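Local coordinates for protein 4-alpha-glucanotransferase (Corynebacterium glutamicum, PDB 5B68) that belongs to the amylomaltase family of carbohydrate-active enzymes, built on a TIM-barrel core with an N-terminal beta-sandwich domain, at residues R544-T558 with H635-C649. Sequence-based numbering, arbitrary orientation.
Sequences RRQEEYRPLALTTVT and HTFVAKTPSALTCVC. With SO4 (sulfate ion), chain I.
Q546 reaches along the end of helix 627-639, a case of a side-chain amide taking up a carbonyl in the last turn, where K640 N reaches it only weakly. Its chain is fully extended, with CG anti to the backbone N (chi1 -175°), and this carries NE2 to the carbonyl O of F637 at 2.9 Å. The carbonyl is met in its plane, on a lone pair, while Q546 CB leans obliquely on the F637 ring, 3.6 Å from F637 CE1. The Y549 and F637 rings cross with planes at 85°, touching through Y549 CE1 and F637 CE2. R544 CD sits over one face of the Y549 ring, toward its rim. Deeper in, the hydroxyls of T555 and S643 meet, OG1 to OG at 2.5 Å, a separation so short that its exact value is doubtful. T555 OG1 lies anti to its carbonyl carbon (chi1 -63°), while CG2 turns toward V638 CG1 on the helix.

This is the parallel pairing of two neighbouring strands of the TIM barrel, 553-556 and 645-649, with helix 627-639 packed outside as part of the connection between them; strands 528-531 and 177-182 continue the sheet on either side. Backbone hydrogen bonds from L645 N to A553 O, T555 N to L645 O at 2.8 Å, and, more bent, C647 N to T555 O form the ladder, preceded by A644 N to P551 O. On the face opposite T555, L554 CD1 rests on L645 CB at 3.7 Å. Beyond the ladder, a water accepts from V557 N and donates to C647 O, bridging strands whose direct N-to-O distance there has opened to 4.2 Å. V557 CG2 sits over one face of the H635 imidazole, a CH-pi contact 4.1 Å from the ring centroid.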
ATOM      1  N   ARG A 544      16.319  17.728 -12.994  1.00 26.39           N
ATOM      2  CA  ARG A 544      15.577  17.355 -14.166  1.00 25.42           C
ATOM      3  C   ARG A 544      14.840  18.545 -14.838  1.00 23.57           C
ATOM      4  O   ARG A 544      14.138  19.297 -14.160  1.00 25.82           O
ATOM      5  CB  ARG A 544      14.537  16.277 -13.802  1.00 24.47           C
ATOM      6  CG  ARG A 544      13.892  15.623 -15.024  1.00 24.69           C
ATOM      7  CD  ARG A 544      12.879  14.558 -14.576  1.00 27.90           C
ATOM      8  NE  ARG A 544      13.603  13.406 -13.992  1.00 31.55           N
ATOM      9  CZ  ARG A 544      14.059  12.368 -14.683  1.00 29.73           C
ATOM     10  NH1 ARG A 544      14.726  11.398 -14.022  1.00 33.23           N
ATOM     11  NH2 ARG A 544      13.861  12.235 -15.981  1.00 30.61           N
ATOM     12  N   ARG A 545      14.946  18.656 -16.143  1.00 24.04           N
ATOM     13  CA  ARG A 545      14.246  19.749 -16.846  1.00 26.70           C
ATOM     14  C   ARG A 545      12.747  19.424 -16.971  1.00 27.20           C
ATOM     15  O   ARG A 545      12.315  18.232 -17.006  1.00 23.84           O
ATOM     16  CB  ARG A 545      14.806  19.982 -18.255  1.00 27.56           C
ATOM     17  CG  ARG A 545      16.315  20.355 -18.310  1.00 30.47           C
ATOM     18  CD  ARG A 545      16.752  20.421 -19.768  1.00 29.65           C
ATOM     19  NE  ARG A 545      16.254  21.633 -20.425  1.00 32.83           N
ATOM     20  CZ  ARG A 545      16.836  22.837 -20.278  1.00 32.10           C
ATOM     21  NH1 ARG A 545      16.322  23.895 -20.908  1.00 29.38           N
ATOM     22  NH2 ARG A 545      17.924  22.993 -19.480  1.00 32.63           N
ATOM     23  N   GLN A 546      11.954  20.458 -17.152  1.00 23.16           N
ATOM     24  CA  GLN A 546      10.516  20.254 -17.255  1.00 25.09           C
ATOM     25  C   GLN A 546      10.150  19.195 -18.251  1.00 24.36           C
ATOM     26  O   GLN A 546       9.291  18.298 -17.978  1.00 24.94           O
ATOM     27  CB  GLN A 546       9.801  21.548 -17.608  1.00 24.07           C
ATOM     28  CG  GLN A 546       8.296  21.447 -17.618  1.00 26.15           C
ATOM     29  CD  GLN A 546       7.716  22.826 -17.775  1.00 25.83           C
ATOM     30  OE1 GLN A 546       7.799  23.421 -18.852  1.00 22.29           O
ATOM     31  NE2 GLN A 546       7.139  23.334 -16.705  1.00 22.91           N
ATOM     32  N   GLU A 547      10.730  19.310 -19.451  1.00 22.28           N
ATOM     33  CA  GLU A 547      10.407  18.427 -20.539  1.00 23.33           C
ATOM     34  C   GLU A 547      10.931  16.989 -20.347  1.00 22.71           C
ATOM     35  O   GLU A 547      10.509  16.102 -21.042  1.00 22.85           O
ATOM     36  CB  GLU A 547      10.902  18.969 -21.865  1.00 24.40           C
ATOM     37  CG  GLU A 547      12.431  19.108 -22.009  1.00 26.06           C
ATOM     38  CD  GLU A 547      12.980  20.426 -21.510  1.00 28.50           C
ATOM     39  OE1 GLU A 547      14.121  20.745 -21.942  1.00 28.16           O
ATOM     40  OE2 GLU A 547      12.345  21.093 -20.643  1.00 26.34           O
ATOM     41  N   GLU A 548      11.761  16.773 -19.371  1.00 23.76           N
ATOM     42  CA  GLU A 548      12.305  15.416 -19.120  1.00 25.84           C
ATOM     43  C   GLU A 548      11.515  14.628 -18.082  1.00 22.97           C
ATOM     44  O   GLU A 548      11.947  13.536 -17.743  1.00 24.22           O
ATOM     45  CB  GLU A 548      13.757  15.526 -18.612  1.00 26.18           C
ATOM     46  CG  GLU A 548      14.729  16.038 -19.677  1.00 29.81           C
ATOM     47  CD  GLU A 548      16.098  16.433 -19.159  1.00 30.58           C
ATOM     48  OE1 GLU A 548      16.331  16.647 -17.957  1.00 30.50           O
ATOM     49  OE2 GLU A 548      16.976  16.593 -20.034  1.00 44.38           O
ATOM     50  N   TYR A 549      10.441  15.196 -17.530  1.00 23.92           N
ATOM     51  CA  TYR A 549       9.607  14.498 -16.579  1.00 25.50           C
ATOM     52  C   TYR A 549       8.842  13.438 -17.398  1.00 27.07           C
ATOM     53  O   TYR A 549       8.329  13.701 -18.522  1.00 25.94           O
ATOM     54  CB  TYR A 549       8.716  15.458 -15.729  1.00 23.88           C
ATOM     55  CG  TYR A 549       9.367  16.049 -14.519  1.00 21.83           C
ATOM     56  CD1 TYR A 549      10.338  17.045 -14.640  1.00 20.09           C
ATOM     57  CD2 TYR A 549       9.117  15.561 -13.264  1.00 19.71           C
ATOM     58  CE1 TYR A 549      10.956  17.531 -13.540  1.00 22.59           C
ATOM     59  CE2 TYR A 549       9.711  16.074 -12.155  1.00 22.15           C
ATOM     60  CZ  TYR A 549      10.653  17.055 -12.296  1.00 20.51           C
ATOM     61  OH  TYR A 549      11.303  17.526 -11.198  1.00 25.06           O
ATOM     62  N   ARG A 550       8.851  12.205 -16.859  1.00 27.40           N
ATOM     63  CA  ARG A 550       8.197  11.046 -17.463  1.00 31.14           C
ATOM     64  C   ARG A 550       6.699  11.309 -17.571  1.00 24.90           C
ATOM     65  O   ARG A 550       6.063  11.717 -16.586  1.00 26.26           O
ATOM     66  CB  ARG A 550       8.310   9.831 -16.524  1.00 32.15           C
ATOM     67  CG  ARG A 550       9.420   8.862 -16.750  1.00 43.26           C
ATOM     68  CD  ARG A 550       9.143   7.613 -15.877  1.00 45.31           C
ATOM     69  NE  ARG A 550       8.149   6.736 -16.528  1.00 50.58           N
ATOM     70  CZ  ARG A 550       7.490   5.724 -15.936  1.00 50.18           C
ATOM     71  NH1 ARG A 550       7.664   5.436 -14.636  1.00 53.82           N
ATOM     72  NH2 ARG A 550       6.639   4.999 -16.646  1.00 46.69           N
ATOM     73  N   PRO A 551       6.109  11.020 -18.701  1.00 24.61           N
ATOM     74  CA  PRO A 551       4.694  11.162 -18.824  1.00 24.43           C
ATOM     75  C   PRO A 551       3.868  10.154 -17.994  1.00 24.02           C
ATOM     76  O   PRO A 551       2.852  10.542 -17.428  1.00 21.31           O
ATOM     77  CB  PRO A 551       4.426  10.924 -20.297  1.00 25.73           C
ATOM     78  CG  PRO A 551       5.720  11.297 -20.924  1.00 27.18           C
ATOM     79  CD  PRO A 551       6.739  10.772 -19.999  1.00 25.92           C
ATOM     80  N   LEU A 552       4.276   8.905 -17.965  1.00 21.21           N
ATOM     81  CA  LEU A 552       3.449   7.897 -17.279  1.00 21.75           C
ATOM     82  C   LEU A 552       3.864   7.893 -15.818  1.00 19.18           C
ATOM     83  O   LEU A 552       4.552   6.997 -15.361  1.00 22.45           O
ATOM     84  CB  LEU A 552       3.544   6.522 -17.925  1.00 22.56           C
ATOM     85  CG  LEU A 552       2.525   5.498 -17.440  1.00 23.21           C
ATOM     86  CD1 LEU A 552       1.113   5.876 -17.810  1.00 22.36           C
ATOM     87  CD2 LEU A 552       2.958   4.100 -17.968  1.00 25.57           C
ATOM     88  N   ALA A 553       3.426   8.913 -15.116  1.00 18.57           N
ATOM     89  CA  ALA A 553       3.849   9.196 -13.754  1.00 21.02           C
ATOM     90  C   ALA A 553       2.885  10.116 -13.015  1.00 21.01           C
ATOM     91  O   ALA A 553       2.198  10.917 -13.618  1.00 19.51           O
ATOM     92  CB  ALA A 553       5.236   9.817 -13.720  1.00 23.23           C
ATOM     93  N   LEU A 554       2.907   9.977 -11.702  1.00 21.17           N
ATOM     94  CA  LEU A 554       2.453  10.976 -10.776  1.00 21.14           C
ATOM     95  C   LEU A 554       3.653  11.851 -10.359  1.00 20.43           C
ATOM     96  O   LEU A 554       4.639  11.361  -9.765  1.00 21.42           O
ATOM     97  CB  LEU A 554       1.894  10.332  -9.508  1.00 23.98           C
ATOM     98  CG  LEU A 554       1.451  11.346  -8.415  1.00 25.39           C
ATOM     99  CD1 LEU A 554       0.173  11.942  -8.909  1.00 26.00           C
ATOM    100  CD2 LEU A 554       1.253  10.574  -7.151  1.00 30.52           C
ATOM    101  N   THR A 555       3.556  13.145 -10.638  1.00 17.25           N
ATOM    102  CA  THR A 555       4.620  14.092 -10.252  1.00 19.13           C
ATOM    103  C   THR A 555       4.172  15.030  -9.120  1.00 19.22           C
ATOM    104  O   THR A 555       3.073  15.635  -9.169  1.00 20.75           O
ATOM    105  CB  THR A 555       5.090  14.878 -11.493  1.00 20.15           C
ATOM    106  OG1 THR A 555       5.651  13.948 -12.412  1.00 24.73           O
ATOM    107  CG2 THR A 555       6.193  15.857 -11.106  1.00 19.97           C
ATOM    108  N   THR A 556       4.969  15.121  -8.066  1.00 19.40           N
ATOM    109  CA  THR A 556       4.674  15.996  -6.948  1.00 23.17           C
ATOM    110  C   THR A 556       5.904  16.844  -6.666  1.00 24.00           C
ATOM    111  O   THR A 556       7.031  16.487  -7.137  1.00 23.26           O
ATOM    112  CB  THR A 556       4.405  15.229  -5.615  1.00 25.14           C
ATOM    113  OG1 THR A 556       5.455  14.252  -5.385  1.00 29.48           O
ATOM    114  CG2 THR A 556       3.148  14.601  -5.708  1.00 31.67           C
ATOM    115  N   VAL A 557       5.701  17.879  -5.872  1.00 21.93           N
ATOM    116  CA  VAL A 557       6.832  18.676  -5.371  1.00 24.33           C
ATOM    117  C   VAL A 557       7.417  17.919  -4.202  1.00 26.31           C
ATOM    118  O   VAL A 557       8.621  17.832  -4.041  1.00 25.73           O
ATOM    119  CB  VAL A 557       6.406  20.059  -4.892  1.00 24.45           C
ATOM    120  CG1 VAL A 557       7.575  20.789  -4.235  1.00 26.43           C
ATOM    121  CG2 VAL A 557       5.755  20.846  -6.020  1.00 27.05           C
ATOM    122  N   THR A 558       6.543  17.411  -3.343  1.00 22.90           N
ATOM    123  CA  THR A 558       6.952  16.841  -2.077  1.00 25.06           C
ATOM    124  C   THR A 558       6.082  15.626  -1.687  1.00 24.69           C
ATOM    125  O   THR A 558       5.326  15.182  -2.494  1.00 25.44           O
ATOM    126  CB  THR A 558       6.980  17.904  -0.987  1.00 27.34           C
ATOM    127  OG1 THR A 558       7.706  17.411   0.154  1.00 26.66           O
ATOM    128  CG2 THR A 558       5.588  18.348  -0.591  1.00 25.25           C
ATOM    129  N   HIS A 635       5.000  25.001  -8.213  1.00 22.19           N
ATOM    130  CA  HIS A 635       3.780  24.334  -8.591  1.00 20.90           C
ATOM    131  C   HIS A 635       3.455  24.497 -10.063  1.00 21.04           C
ATOM    132  O   HIS A 635       3.009  23.572 -10.732  1.00 20.68           O
ATOM    133  CB  HIS A 635       2.633  24.766  -7.686  1.00 20.88           C
ATOM    134  CG  HIS A 635       2.731  24.186  -6.316  1.00 19.25           C
ATOM    135  ND1 HIS A 635       2.120  22.986  -5.977  1.00 22.77           N
ATOM    136  CD2 HIS A 635       3.467  24.545  -5.244  1.00 18.67           C
ATOM    137  CE1 HIS A 635       2.423  22.678  -4.733  1.00 19.23           C
ATOM    138  NE2 HIS A 635       3.219  23.618  -4.254  1.00 26.46           N
ATOM    139  N   THR A 636       3.712  25.690 -10.591  1.00 23.53           N
ATOM    140  CA  THR A 636       3.595  25.915 -12.020  1.00 22.09           C
ATOM    141  C   THR A 636       4.534  25.005 -12.840  1.00 20.82           C
ATOM    142  O   THR A 636       4.131  24.458 -13.949  1.00 21.72           O
ATOM    143  CB  THR A 636       3.871  27.434 -12.353  1.00 24.96           C
ATOM    144  OG1 THR A 636       2.845  28.234 -11.729  1.00 27.08           O
ATOM    145  CG2 THR A 636       3.790  27.629 -13.793  1.00 25.12           C
ATOM    146  N   PHE A 637       5.763  24.923 -12.383  1.00 22.07           N
ATOM    147  CA  PHE A 637       6.802  24.087 -13.023  1.00 21.39           C
ATOM    148  C   PHE A 637       6.302  22.621 -13.136  1.00 21.33           C
ATOM    149  O   PHE A 637       6.278  22.068 -14.186  1.00 20.80           O
ATOM    150  CB  PHE A 637       8.064  24.155 -12.206  1.00 21.99           C
ATOM    151  CG  PHE A 637       9.170  23.283 -12.719  1.00 21.70           C
ATOM    152  CD1 PHE A 637       9.840  23.596 -13.881  1.00 23.34           C
ATOM    153  CD2 PHE A 637       9.525  22.104 -12.054  1.00 23.70           C
ATOM    154  CE1 PHE A 637      10.849  22.798 -14.396  1.00 23.64           C
ATOM    155  CE2 PHE A 637      10.541  21.296 -12.583  1.00 24.38           C
ATOM    156  CZ  PHE A 637      11.222  21.650 -13.733  1.00 25.67           C
ATOM    157  N   VAL A 638       5.766  22.112 -12.030  1.00 23.71           N
ATOM    158  CA  VAL A 638       5.204  20.728 -11.993  1.00 21.70           C
ATOM    159  C   VAL A 638       3.962  20.611 -12.862  1.00 20.98           C
ATOM    160  O   VAL A 638       3.858  19.669 -13.653  1.00 18.83           O
ATOM    161  CB  VAL A 638       4.937  20.349 -10.544  1.00 24.66           C
ATOM    162  CG1 VAL A 638       3.929  19.215 -10.424  1.00 27.39           C
ATOM    163  CG2 VAL A 638       6.251  20.001  -9.878  1.00 24.65           C
ATOM    164  N   ALA A 639       3.079  21.618 -12.797  1.00 19.11           N
ATOM    165  CA  ALA A 639       1.801  21.568 -13.531  1.00 19.59           C
ATOM    166  C   ALA A 639       2.015  21.466 -15.051  1.00 18.41           C
ATOM    167  O   ALA A 639       1.207  20.853 -15.767  1.00 19.72           O
ATOM    168  CB  ALA A 639       0.907  22.800 -13.190  1.00 20.09           C
ATOM    169  N   LYS A 640       3.096  22.100 -15.546  1.00 21.85           N
ATOM    170  CA  LYS A 640       3.357  22.138 -17.002  1.00 23.61           C
ATOM    171  C   LYS A 640       4.340  21.100 -17.462  1.00 24.15           C
ATOM    172  O   LYS A 640       4.744  21.105 -18.643  1.00 23.52           O
ATOM    173  CB  LYS A 640       3.745  23.561 -17.471  1.00 26.69           C
ATOM    174  CG  LYS A 640       2.687  24.673 -17.247  1.00 29.34           C
ATOM    175  CD  LYS A 640       1.266  24.281 -17.645  1.00 38.68           C
ATOM    176  CE  LYS A 640       0.335  25.479 -17.700  1.00 48.60           C
ATOM    177  NZ  LYS A 640      -0.952  25.167 -17.030  1.00 56.15           N
ATOM    178  N   THR A 641       4.646  20.109 -16.603  1.00 21.24           N
ATOM    179  CA  THR A 641       5.342  18.915 -17.068  1.00 21.89           C
ATOM    180  C   THR A 641       4.406  18.048 -17.920  1.00 21.97           C
ATOM    181  O   THR A 641       3.207  18.201 -17.850  1.00 22.27           O
ATOM    182  CB  THR A 641       5.850  18.023 -15.922  1.00 21.07           C
ATOM    183  OG1 THR A 641       4.728  17.515 -15.143  1.00 20.05           O
ATOM    184  CG2 THR A 641       6.820  18.724 -15.062  1.00 21.77           C
ATOM    185  N   PRO A 642       4.954  17.123 -18.714  1.00 23.58           N
ATOM    186  CA  PRO A 642       4.039  16.231 -19.424  1.00 23.05           C
ATOM    187  C   PRO A 642       3.461  15.085 -18.583  1.00 22.56           C
ATOM    188  O   PRO A 642       2.786  14.237 -19.139  1.00 26.49           O
ATOM    189  CB  PRO A 642       4.921  15.572 -20.502  1.00 24.72           C
ATOM    190  CG  PRO A 642       6.303  15.836 -20.090  1.00 27.67           C
ATOM    191  CD  PRO A 642       6.351  16.980 -19.160  1.00 26.04           C
ATOM    192  N   SER A 643       3.714  15.068 -17.281  1.00 22.19           N
ATOM    193  CA  SER A 643       3.165  14.039 -16.408  1.00 24.16           C
ATOM    194  C   SER A 643       1.670  13.884 -16.480  1.00 21.50           C
ATOM    195  O   SER A 643       0.937  14.869 -16.375  1.00 22.20           O
ATOM    196  CB  SER A 643       3.555  14.332 -14.973  1.00 25.96           C
ATOM    197  OG  SER A 643       4.966  14.166 -14.779  1.00 39.46           O
ATOM    198  N   ALA A 644       1.200  12.631 -16.636  1.00 20.63           N
ATOM    199  CA  ALA A 644      -0.217  12.319 -16.670  1.00 21.33           C
ATOM    200  C   ALA A 644      -0.946  12.866 -15.441  1.00 20.67           C
ATOM    201  O   ALA A 644      -2.048  13.394 -15.562  1.00 18.85           O
ATOM    202  CB  ALA A 644      -0.410  10.835 -16.737  1.00 22.75           C
ATOM    203  N   LEU A 645      -0.338  12.757 -14.283  1.00 19.86           N
ATOM    204  CA  LEU A 645      -0.935  13.261 -13.087  1.00 18.44           C
ATOM    205  C   LEU A 645       0.069  14.028 -12.253  1.00 16.90           C
ATOM    206  O   LEU A 645       1.231  13.635 -12.119  1.00 19.13           O
ATOM    207  CB  LEU A 645      -1.515  12.137 -12.238  1.00 19.72           C
ATOM    208  CG  LEU A 645      -2.643  11.335 -12.858  1.00 17.70           C
ATOM    209  CD1 LEU A 645      -2.928  10.127 -11.931  1.00 21.64           C
ATOM    210  CD2 LEU A 645      -3.919  12.114 -13.073  1.00 19.36           C
ATOM    211  N   THR A 646      -0.406  15.119 -11.647  1.00 17.12           N
ATOM    212  CA  THR A 646       0.406  15.916 -10.689  1.00 17.42           C
ATOM    213  C   THR A 646      -0.334  16.012  -9.380  1.00 19.93           C
ATOM    214  O   THR A 646      -1.537  15.923  -9.367  1.00 20.26           O
ATOM    215  CB  THR A 646       0.681  17.331 -11.225  1.00 19.77           C
ATOM    216  OG1 THR A 646      -0.564  17.918 -11.564  1.00 19.50           O
ATOM    217  CG2 THR A 646       1.535  17.253 -12.386  1.00 18.49           C
ATOM    218  N   CYS A 647       0.364  16.246  -8.286  1.00 20.90           N
ATOM    219  CA  CYS A 647      -0.252  16.221  -6.995  1.00 24.26           C
ATOM    220  C   CYS A 647       0.280  17.360  -6.196  1.00 22.02           C
ATOM    221  O   CYS A 647       1.513  17.537  -6.146  1.00 23.55           O
ATOM    222  CB  CYS A 647       0.017  14.888  -6.237  1.00 30.44           C
ATOM    223  SG  CYS A 647      -1.068  14.791  -4.779  1.00 34.74           S
ATOM    224  N   VAL A 648      -0.656  18.173  -5.685  1.00 19.84           N
ATOM    225  CA  VAL A 648      -0.374  19.300  -4.806  1.00 21.31           C
ATOM    226  C   VAL A 648      -0.601  18.735  -3.432  1.00 20.86           C
ATOM    227  O   VAL A 648      -1.670  18.215  -3.170  1.00 20.08           O
ATOM    228  CB  VAL A 648      -1.377  20.474  -5.038  1.00 20.95           C
ATOM    229  CG1 VAL A 648      -1.126  21.632  -4.065  1.00 24.94           C
ATOM    230  CG2 VAL A 648      -1.386  20.882  -6.476  1.00 23.50           C
ATOM    231  N   CYS A 649       0.386  18.835  -2.576  1.00 18.79           N
ATOM    232  CA  CYS A 649       0.194  18.500  -1.177  1.00 22.73           C
ATOM    233  C   CYS A 649      -0.551  19.602  -0.435  1.00 20.82           C
ATOM    234  O   CYS A 649      -0.207  20.776  -0.505  1.00 20.39           O
ATOM    235  CB  CYS A 649       1.500  18.158  -0.496  1.00 22.57           C
ATOM    236  SG  CYS A 649       2.346  16.662  -1.169  1.00 26.56           S
TER
HETATM  237  S   SO4 I 808      14.913   8.726 -16.724  1.00 83.79           S
HETATM  238  O1  SO4 I 808      13.560   8.918 -17.323  1.00 70.29           O
HETATM  239  O2  SO4 I 808      15.852   8.137 -17.734  1.00 77.05           O
HETATM  240  O3  SO4 I 808      15.512   9.999 -16.253  1.00 78.25           O
HETATM  241  O4  SO4 I 808      14.716   7.877 -15.531  1.00 71.59           O
HETATM  242  O   HOH W   1       3.413  18.161  -4.144  1.00 22.80           O